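Local coordinates for Exo-poly-alpha-D-galacturonosidase (Thermotoga maritima, PDB 3JUR), which probably hydrolyses the alpha-1,4-linkages of polygalacturonate from chain ends, as a heat-active tetrameric exopolygalacturonase of glycoside hydrolase family 28, at residues 213-218 and 229-234; 258-263 and 294-299; 288-293 and 320-325. One frame throughout, in Å; residues are numbered along the deposited sequence.

How the contacts relate
All three contacts belong to the right-handed parallel beta-helix of the family 28 fold and follow one another along its axis. Contact 1 comes first and is complete in the chain before contact 2 opens; it packs two faces of a coil together across the interior. Contacts 2 and 3 interleave: 258-263, 288-293, 294-299 and 320-325 are neighbouring pieces of three consecutive coils. Their centres lie about 7 Å apart, against about 10 Å between contacts 1 and 2 and about 14 Å between 1 and 3. Ile231 packs on Thr258 to join the first two; the Arg324 side chain probably bonds to His296 O and its backbone O to Gly298 N. Adjoining coils thus carry interior packing, the probable cleft and the face meeting the second subunit.

Contact 1 of 3, residues 213-218 and 229-234; sequences MWCIHP and IEISST. Unlike the reference sequence in segment 213-218: Ile216 (reference Val).
Two isoleucines meet tip to tip here: Ile216 CD1 and Ile229 CD1 are 3.5 Å apart, tighter than a usual methyl-methyl contact. Next to them Cys215 leans on Ile231, with SG 3.8 Å from the branch methyl Ile231 CG2 and CB 3.9 Å from the chain end Ile231 CD1. The thiol also comes up alongside Ser233, where SG to CB is 4.3 Å. Ile229 CG1 lies between backbone N and carbonyl carbon (chi1 68°), which carries its CD1 toward Ile216. Cys215 and Ile216 both turn inward although they are neighbours, because the chain bends at Cys215 on its way into strand 216-219. This is the interior of a right-handed parallel beta-helix, and the two segments are different faces of one coil. Val203 and Ile208 of the coil before pack against this layer from one side, Cys254 and Phe256 of the coil after from the other. Further out, Ser233 OG bonds to Asn238 and to the backbone N of Ser211. On the far side of the 213-218 bend, Trp214 brings CE3 over the centre of the His217 ring, 3.5 Å above its plane, and that imidazole is fixed by Glu244 and Ser191.

Contact 2 of 3, residues 258-263 and 294-299; sequences TGDDSV and ASHGGL
The His296 imidazole has Asp260 CA over one face, a CH-pi contact 3.9 Å from the ring centroid, and a water in plane at each nitrogen edge. Gly259-Asp260-Asp261 and Ser295-His296-Gly297, in adjacent turns of the parallel beta-helix, correspond to the Gly-Asp-Asp and Gly-His-Gly motifs of family 28 (the latter here Ser-His-Gly), so this is probably the active-site region. The Asp260 carboxylate is turned 40° from the ring and makes no direct bond to it; water 2 joins them, 2.7 Å from Asp260 OD1 and 2.8 Å from His296 ND1. Water 1 lies at His296 NE2 and reaches both Gly259 O and Ala294 O. Asp261 stands nearly perpendicular to the ring, at 83°, with OD1 against His296 CB; its oxygens are taken by Arg327 and Lys329, the family's Arg-X-Lys pair, which would favour a charged carboxylate.

Backbone and hydroxyl bonds hold the two loops together. Asp260 O accepts from His296 N at 3.1 Å, which approaches from above the carbonyl plane, and also from Thr258 OG1. Ser262 N donates to Gly297 O at 2.9 Å, lying nearly along the C=O axis, and a weak bond from Val263 N to Gly298 O starts the parallel pairing of the next strands. Gly297 N closes an ST turn on Ser295 OG, and that same oxygen lies 2.8 Å from Ser262 OG, in a hydrogen bond whose donor may be either hydroxyl.

Contact 3 of 3, residues 288-293 and 320-325; sequences NLVISQ and MNVERA
Ile291 and Met320 form a parallel bridge, in which Met320 N donates a hydrogen bond to Val290 O at 2.7 Å and Ser292 N one to Met320 O at 2.9 Å. The second is nearly straight at 172°; beyond it the chains splay, and contact continues through CA-H...O approaches from Val322 to Ser292 O and from Gln293 to Asn321 O. On one face Ile291 and Met320 lie side by side and point the same way, Ile291 CG1 being 4.0 Å from Met320 SD. Met320 is extended as far as the sulfur and bends only there (chi3 43°). Asn321 also lies alongside Ile291, its ND2 3.8 Å from Ile291 CG2, while Met320 takes the CG1 branch. This outer face helps make the tetramer: Met320 packs on Val318 of the second subunit, and Leu289 on Met320 of that subunit. Val290 turns to the inside of the beta-helix instead, where its CG1 meets Val322 CG1 at 3.6 Å, the two crossing at about a right angle; Val290 also touches Phe256, Tyr319 and Ser262.

Where the segments part, water takes over. Water 3 bridges Gln293 O and Asn321 O, and water 4 links Gln293 O to Glu323 OE2. The other oxygen, Glu323 OE1, forms a salt bridge with Arg324 NH1 at 2.9 Å, while Arg324 NE pairs with Glu354 and NH1 also reaches His296 O. With an arginine between two carboxylates, both acids are probably ionised, and the guanidinium is held from several directions at the corner leading into strand 327-329.

Contact 1 of 3, residues 213-218 and 229-234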
loop_
_atom_site.group_PDB
_atom_site.type_symbol
_atom_site.label_atom_id
_atom_site.label_comp_id
_atom_site.label_asym_id
_atom_site.label_seq_id
_atom_site.Cartn_x
_atom_site.Cartn_y
_atom_site.Cartn_z
ATOM N N MET D 213 9.772 44.558 1.304
ATOM C CA MET D 213 8.635 43.761 1.742
ATOM C C MET D 213 8.114 42.956 0.530
ATOM O O MET D 213 8.883 42.190 -0.061
ATOM C CB MET D 213 7.570 44.671 2.369
ATOM C CG MET D 213 6.546 43.936 3.221
ATOM S SD MET D 213 5.586 45.075 4.226
ATOM C CE MET D 213 4.233 44.012 4.730
ATOM N N TRP D 214 6.849 43.127 0.138
ATOM C CA TRP D 214 6.287 42.344 -0.984
ATOM C C TRP D 214 6.942 42.746 -2.304
ATOM O O TRP D 214 7.164 43.940 -2.559
ATOM C CB TRP D 214 4.765 42.489 -1.091
ATOM C CG TRP D 214 3.974 42.105 0.142
ATOM C CD1 TRP D 214 4.456 41.573 1.305
ATOM C CD2 TRP D 214 2.552 42.198 0.304
ATOM N NE1 TRP D 214 3.425 41.339 2.185
ATOM C CE2 TRP D 214 2.245 41.715 1.596
ATOM C CE3 TRP D 214 1.505 42.652 -0.516
ATOM C CZ2 TRP D 214 0.931 41.670 2.089
ATOM C CZ3 TRP D 214 0.201 42.600 -0.033
ATOM C CH2 TRP D 214 -0.075 42.118 1.261
ATOM N N CYS D 215 7.255 41.756 -3.138
ATOM C CA CYS D 215 8.091 41.993 -4.318
ATOM C C CYS D 215 7.294 42.520 -5.502
ATOM O O CYS D 215 7.585 43.605 -6.005
ATOM C CB CYS D 215 8.914 40.758 -4.693
ATOM S SG CYS D 215 10.135 40.271 -3.435
ATOM N N ILE D 216 6.291 41.765 -5.941
ATOM C CA ILE D 216 5.418 42.209 -7.030
ATOM C C ILE D 216 3.966 42.286 -6.570
ATOM O O ILE D 216 3.342 41.261 -6.246
ATOM C CB ILE D 216 5.560 41.331 -8.278
ATOM C CG1 ILE D 216 7.008 41.396 -8.783
ATOM C CG2 ILE D 216 4.571 41.785 -9.355
ATOM C CD1 ILE D 216 7.238 40.737 -10.120
ATOM N N HIS D 217 3.435 43.507 -6.556
ATOM C CA HIS D 217 2.154 43.778 -5.911
ATOM C C HIS D 217 1.171 44.520 -6.822
ATOM O O HIS D 217 1.010 45.735 -6.700
ATOM C CB HIS D 217 2.397 44.531 -4.588
ATOM C CG HIS D 217 1.188 44.645 -3.708
ATOM N ND1 HIS D 217 1.101 45.568 -2.687
ATOM C CD2 HIS D 217 0.018 43.964 -3.699
ATOM C CE1 HIS D 217 -0.069 45.449 -2.087
ATOM N NE2 HIS D 217 -0.746 44.482 -2.684
ATOM N N PRO D 218 0.515 43.789 -7.754
ATOM C CA PRO D 218 -0.551 44.422 -8.525
ATOM C C PRO D 218 -1.823 44.509 -7.690
ATOM O O PRO D 218 -2.199 43.532 -7.023
ATOM C CB PRO D 218 -0.744 43.484 -9.725
ATOM C CG PRO D 218 -0.207 42.169 -9.298
ATOM C CD PRO D 218 0.707 42.369 -8.123
ATOM N N ILE D 229 10.367 35.669 -14.773
ATOM C CA ILE D 229 11.115 36.461 -13.800
ATOM C C ILE D 229 11.704 35.571 -12.702
ATOM O O ILE D 229 11.275 34.431 -12.513
ATOM C CB ILE D 229 10.254 37.580 -13.156
ATOM C CG1 ILE D 229 9.164 36.989 -12.261
ATOM C CG2 ILE D 229 9.669 38.506 -14.218
ATOM C CD1 ILE D 229 8.858 37.829 -11.065
ATOM N N GLU D 230 12.701 36.095 -11.995
ATOM C CA GLU D 230 13.206 35.432 -10.812
ATOM C C GLU D 230 13.095 36.323 -9.586
ATOM O O GLU D 230 13.594 37.449 -9.588
ATOM C CB GLU D 230 14.652 34.972 -10.992
ATOM C CG GLU D 230 15.148 34.189 -9.771
ATOM C CD GLU D 230 16.597 33.751 -9.846
ATOM O OE1 GLU D 230 17.243 33.933 -10.899
ATOM O OE2 GLU D 230 17.084 33.201 -8.837
ATOM N N ILE D 231 12.425 35.810 -8.554
ATOM C CA ILE D 231 12.429 36.429 -7.234
ATOM C C ILE D 231 13.423 35.685 -6.360
ATOM O O ILE D 231 13.351 34.456 -6.224
ATOM C CB ILE D 231 11.043 36.353 -6.530
ATOM C CG1 ILE D 231 9.922 36.945 -7.400
ATOM C CG2 ILE D 231 11.103 37.016 -5.144
ATOM C CD1 ILE D 231 10.009 38.414 -7.608
ATOM N N SER D 232 14.340 36.439 -5.763
ATOM C CA SER D 232 15.299 35.894 -4.817
ATOM C C SER D 232 15.503 36.891 -3.678
ATOM O O SER D 232 16.398 37.734 -3.730
ATOM C CB SER D 232 16.617 35.584 -5.517
ATOM O OG SER D 232 17.557 35.078 -4.596
ATOM N N SER D 233 14.650 36.790 -2.659
ATOM C CA SER D 233 14.657 37.712 -1.526
ATOM C C SER D 233 14.007 37.034 -0.332
ATOM O O SER D 233 12.826 36.694 -0.368
ATOM C CB SER D 233 13.905 38.999 -1.882
ATOM O OG SER D 233 14.248 40.048 -1.001
ATOM N N THR D 234 14.781 36.829 0.728
ATOM C CA THR D 234 14.328 35.986 1.839
ATOM C C THR D 234 14.139 36.713 3.176
ATOM O O THR D 234 14.156 36.086 4.245
ATOM C CB THR D 234 15.247 34.761 2.017
ATOM O OG1 THR D 234 16.600 35.197 2.178
ATOM C CG2 THR D 234 15.146 33.835 0.798
#

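Contact 2 of 3, residues 258-263 and 294-299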
loop_
_atom_site.group_PDB
_atom_site.type_symbol
_atom_site.label_atom_id
_atom_site.label_comp_id
_atom_site.label_asym_id
_atom_site.label_seq_id
_atom_site.Cartn_x
_atom_site.Cartn_y
_atom_site.Cartn_z
ATOM N N THR D 258 11.619 32.830 -1.754
ATOM C CA THR D 258 10.935 33.910 -1.028
ATOM C C THR D 258 11.026 33.791 0.487
ATOM O O THR D 258 11.163 32.696 1.019
ATOM C CB THR D 258 9.449 34.035 -1.441
ATOM O OG1 THR D 258 8.762 32.796 -1.209
ATOM C CG2 THR D 258 9.328 34.400 -2.902
ATOM N N GLY D 259 10.946 34.931 1.168
ATOM C CA GLY D 259 11.016 34.988 2.626
ATOM C C GLY D 259 9.683 34.712 3.294
ATOM O O GLY D 259 9.628 34.425 4.483
ATOM N N ASP D 260 8.603 34.802 2.531
ATOM C CA ASP D 260 7.279 34.482 3.042
ATOM C C ASP D 260 6.553 33.685 1.960
ATOM O O ASP D 260 7.182 32.914 1.228
ATOM C CB ASP D 260 6.545 35.777 3.419
ATOM C CG ASP D 260 5.536 35.586 4.546
ATOM O OD1 ASP D 260 4.427 35.071 4.276
ATOM O OD2 ASP D 260 5.841 35.973 5.700
ATOM N N ASP D 261 5.241 33.862 1.841
ATOM C CA ASP D 261 4.463 33.187 0.801
ATOM C C ASP D 261 4.987 33.521 -0.602
ATOM O O ASP D 261 5.336 34.675 -0.880
ATOM C CB ASP D 261 2.995 33.577 0.933
ATOM C CG ASP D 261 2.394 33.166 2.276
ATOM O OD1 ASP D 261 2.666 32.036 2.726
ATOM O OD2 ASP D 261 1.650 33.973 2.877
ATOM N N SER D 262 5.049 32.527 -1.489
ATOM C CA SER D 262 5.625 32.747 -2.821
ATOM C C SER D 262 4.643 33.429 -3.779
ATOM O O SER D 262 4.901 34.536 -4.259
ATOM C CB SER D 262 6.159 31.443 -3.413
ATOM O OG SER D 262 7.287 30.984 -2.692
ATOM N N VAL D 263 3.529 32.765 -4.067
ATOM C CA VAL D 263 2.446 33.373 -4.832
ATOM C C VAL D 263 1.224 33.409 -3.913
ATOM O O VAL D 263 0.732 32.360 -3.488
ATOM C CB VAL D 263 2.147 32.585 -6.127
ATOM C CG1 VAL D 263 0.944 33.184 -6.875
ATOM C CG2 VAL D 263 3.374 32.555 -7.019
ATOM N N ALA D 294 12.927 28.845 2.668
ATOM C CA ALA D 294 12.316 29.958 3.392
ATOM C C ALA D 294 10.829 30.198 3.085
ATOM O O ALA D 294 10.127 30.811 3.896
ATOM C CB ALA D 294 13.132 31.245 3.161
ATOM N N SER D 295 10.350 29.729 1.929
ATOM C CA SER D 295 8.975 29.996 1.502
ATOM C C SER D 295 7.935 29.431 2.464
ATOM O O SER D 295 8.011 28.274 2.853
ATOM C CB SER D 295 8.713 29.459 0.087
ATOM O OG SER D 295 7.355 29.651 -0.279
ATOM N N HIS D 296 6.954 30.256 2.816
ATOM C CA HIS D 296 5.860 29.855 3.708
ATOM C C HIS D 296 4.722 29.132 2.985
ATOM O O HIS D 296 3.786 28.633 3.623
ATOM C CB HIS D 296 5.308 31.086 4.431
ATOM C CG HIS D 296 6.261 31.696 5.413
ATOM N ND1 HIS D 296 5.846 32.551 6.412
ATOM C CD2 HIS D 296 7.603 31.571 5.560
ATOM C CE1 HIS D 296 6.892 32.933 7.125
ATOM N NE2 HIS D 296 7.970 32.349 6.630
ATOM N N GLY D 297 4.791 29.096 1.656
ATOM C CA GLY D 297 3.772 28.458 0.842
ATOM C C GLY D 297 4.016 28.651 -0.646
ATOM O O GLY D 297 4.497 29.703 -1.079
ATOM N N GLY D 298 3.688 27.631 -1.429
ATOM C CA GLY D 298 3.870 27.682 -2.876
ATOM C C GLY D 298 2.754 28.469 -3.539
ATOM O O GLY D 298 3.006 29.469 -4.219
ATOM N N LEU D 299 1.524 27.993 -3.354
ATOM C CA LEU D 299 0.327 28.723 -3.752
ATOM C C LEU D 299 -0.500 29.019 -2.514
ATOM O O LEU D 299 -0.957 28.098 -1.825
ATOM C CB LEU D 299 -0.522 27.944 -4.763
ATOM C CG LEU D 299 -1.677 28.845 -5.247
ATOM C CD1 LEU D 299 -1.236 29.782 -6.402
ATOM C CD2 LEU D 299 -2.909 28.075 -5.605
HETATM O O HOH W 1 10.811 32.041 6.245
HETATM O O HOH W 2 3.201 33.535 6.188
#

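Contact 3 of 3, residues 288-293 and 320-325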
loop_
_atom_site.group_PDB
_atom_site.type_symbol
_atom_site.label_atom_id
_atom_site.label_comp_id
_atom_site.label_asym_id
_atom_site.label_seq_id
_atom_site.Cartn_x
_atom_site.Cartn_y
_atom_site.Cartn_z
ATOM N N ASN D 288 5.609 27.171 -13.082
ATOM C CA ASN D 288 6.552 27.886 -12.224
ATOM C C ASN D 288 7.400 26.949 -11.389
ATOM O O ASN D 288 7.049 25.778 -11.196
ATOM C CB ASN D 288 5.826 28.853 -11.290
ATOM C CG ASN D 288 5.017 29.878 -12.037
ATOM O OD1 ASN D 288 5.564 30.792 -12.655
ATOM N ND2 ASN D 288 3.702 29.742 -11.976
ATOM N N LEU D 289 8.509 27.487 -10.881
ATOM C CA LEU D 289 9.439 26.727 -10.067
ATOM C C LEU D 289 9.784 27.491 -8.793
ATOM O O LEU D 289 10.319 28.598 -8.850
ATOM C CB LEU D 289 10.709 26.394 -10.864
ATOM C CG LEU D 289 11.867 25.692 -10.142
ATOM C CD1 LEU D 289 11.434 24.323 -9.568
ATOM C CD2 LEU D 289 13.085 25.550 -11.047
ATOM N N VAL D 290 9.449 26.901 -7.649
ATOM C CA VAL D 290 9.844 27.452 -6.357
ATOM C C VAL D 290 10.858 26.498 -5.731
ATOM O O VAL D 290 10.532 25.352 -5.441
ATOM C CB VAL D 290 8.626 27.640 -5.399
ATOM C CG1 VAL D 290 9.060 28.312 -4.068
ATOM C CG2 VAL D 290 7.514 28.442 -6.074
ATOM N N ILE D 291 12.092 26.954 -5.552
ATOM C CA ILE D 291 13.062 26.194 -4.751
ATOM C C ILE D 291 13.452 27.093 -3.592
ATOM O O ILE D 291 14.255 28.017 -3.745
ATOM C CB ILE D 291 14.308 25.735 -5.550
ATOM C CG1 ILE D 291 13.894 24.926 -6.786
ATOM C CG2 ILE D 291 15.259 24.940 -4.646
ATOM C CD1 ILE D 291 15.056 24.570 -7.728
ATOM N N SER D 292 12.843 26.836 -2.439
ATOM C CA SER D 292 12.878 27.806 -1.356
ATOM C C SER D 292 12.563 27.200 0.007
ATOM O O SER D 292 11.400 26.997 0.358
ATOM C CB SER D 292 11.899 28.944 -1.670
ATOM O OG SER D 292 11.977 29.970 -0.701
ATOM N N GLN D 293 13.613 26.919 0.771
ATOM C CA GLN D 293 13.485 26.529 2.170
ATOM C C GLN D 293 12.684 27.567 2.967
ATOM O O GLN D 293 11.854 27.211 3.814
ATOM C CB GLN D 293 14.872 26.365 2.788
ATOM C CG GLN D 293 14.856 25.997 4.255
ATOM C CD GLN D 293 15.157 24.540 4.481
ATOM O OE1 GLN D 293 16.300 24.181 4.803
ATOM N NE2 GLN D 293 14.144 23.677 4.309
ATOM N N MET D 320 9.792 23.092 -4.234
ATOM C CA MET D 320 10.856 22.339 -3.583
ATOM C C MET D 320 11.285 23.003 -2.281
ATOM O O MET D 320 11.576 24.198 -2.268
ATOM C CB MET D 320 12.066 22.211 -4.505
ATOM C CG MET D 320 11.857 21.277 -5.692
ATOM S SD MET D 320 13.370 20.983 -6.649
ATOM C CE MET D 320 14.586 20.764 -5.365
ATOM N N ASN D 321 11.315 22.210 -1.205
ATOM C CA ASN D 321 11.821 22.612 0.125
ATOM C C ASN D 321 10.905 23.582 0.879
ATOM O O ASN D 321 11.235 24.018 1.990
ATOM C CB ASN D 321 13.258 23.171 0.060
ATOM C CG ASN D 321 14.222 22.272 -0.716
ATOM O OD1 ASN D 321 14.166 21.054 -0.630
ATOM N ND2 ASN D 321 15.124 22.890 -1.473
ATOM N N VAL D 322 9.755 23.892 0.282
ATOM C CA VAL D 322 8.816 24.887 0.815
ATOM C C VAL D 322 8.136 24.414 2.095
ATOM O O VAL D 322 8.067 23.211 2.364
ATOM C CB VAL D 322 7.744 25.292 -0.234
ATOM C CG1 VAL D 322 8.416 25.817 -1.506
ATOM C CG2 VAL D 322 6.789 24.117 -0.558
ATOM N N GLU D 323 7.634 25.356 2.888
ATOM C CA GLU D 323 6.938 24.979 4.114
ATOM C C GLU D 323 5.614 24.301 3.803
ATOM O O GLU D 323 5.233 23.336 4.477
ATOM C CB GLU D 323 6.707 26.189 5.021
ATOM C CG GLU D 323 7.973 26.709 5.695
ATOM C CD GLU D 323 7.696 27.846 6.673
ATOM O OE1 GLU D 323 6.515 28.213 6.858
ATOM O OE2 GLU D 323 8.664 28.371 7.269
ATOM N N ARG D 324 4.920 24.834 2.792
ATOM C CA ARG D 324 3.593 24.378 2.393
ATOM C C ARG D 324 3.439 24.501 0.888
ATOM O O ARG D 324 3.937 25.456 0.273
ATOM C CB ARG D 324 2.494 25.214 3.072
ATOM C CG ARG D 324 2.555 25.189 4.586
ATOM C CD ARG D 324 1.647 26.198 5.274
ATOM N NE ARG D 324 2.095 26.303 6.664
ATOM C CZ ARG D 324 3.071 27.101 7.083
ATOM N NH1 ARG D 324 3.682 27.929 6.228
ATOM N NH2 ARG D 324 3.426 27.081 8.359
ATOM N N ALA D 325 2.729 23.553 0.291
ATOM C CA ALA D 325 2.483 23.603 -1.144
ATOM C C ALA D 325 1.268 24.477 -1.443
ATOM O O ALA D 325 1.348 25.412 -2.247
ATOM C CB ALA D 325 2.313 22.199 -1.720
HETATM O O HOH W 3 10.832 24.796 4.541
HETATM O O HOH W 4 11.042 28.058 6.405
#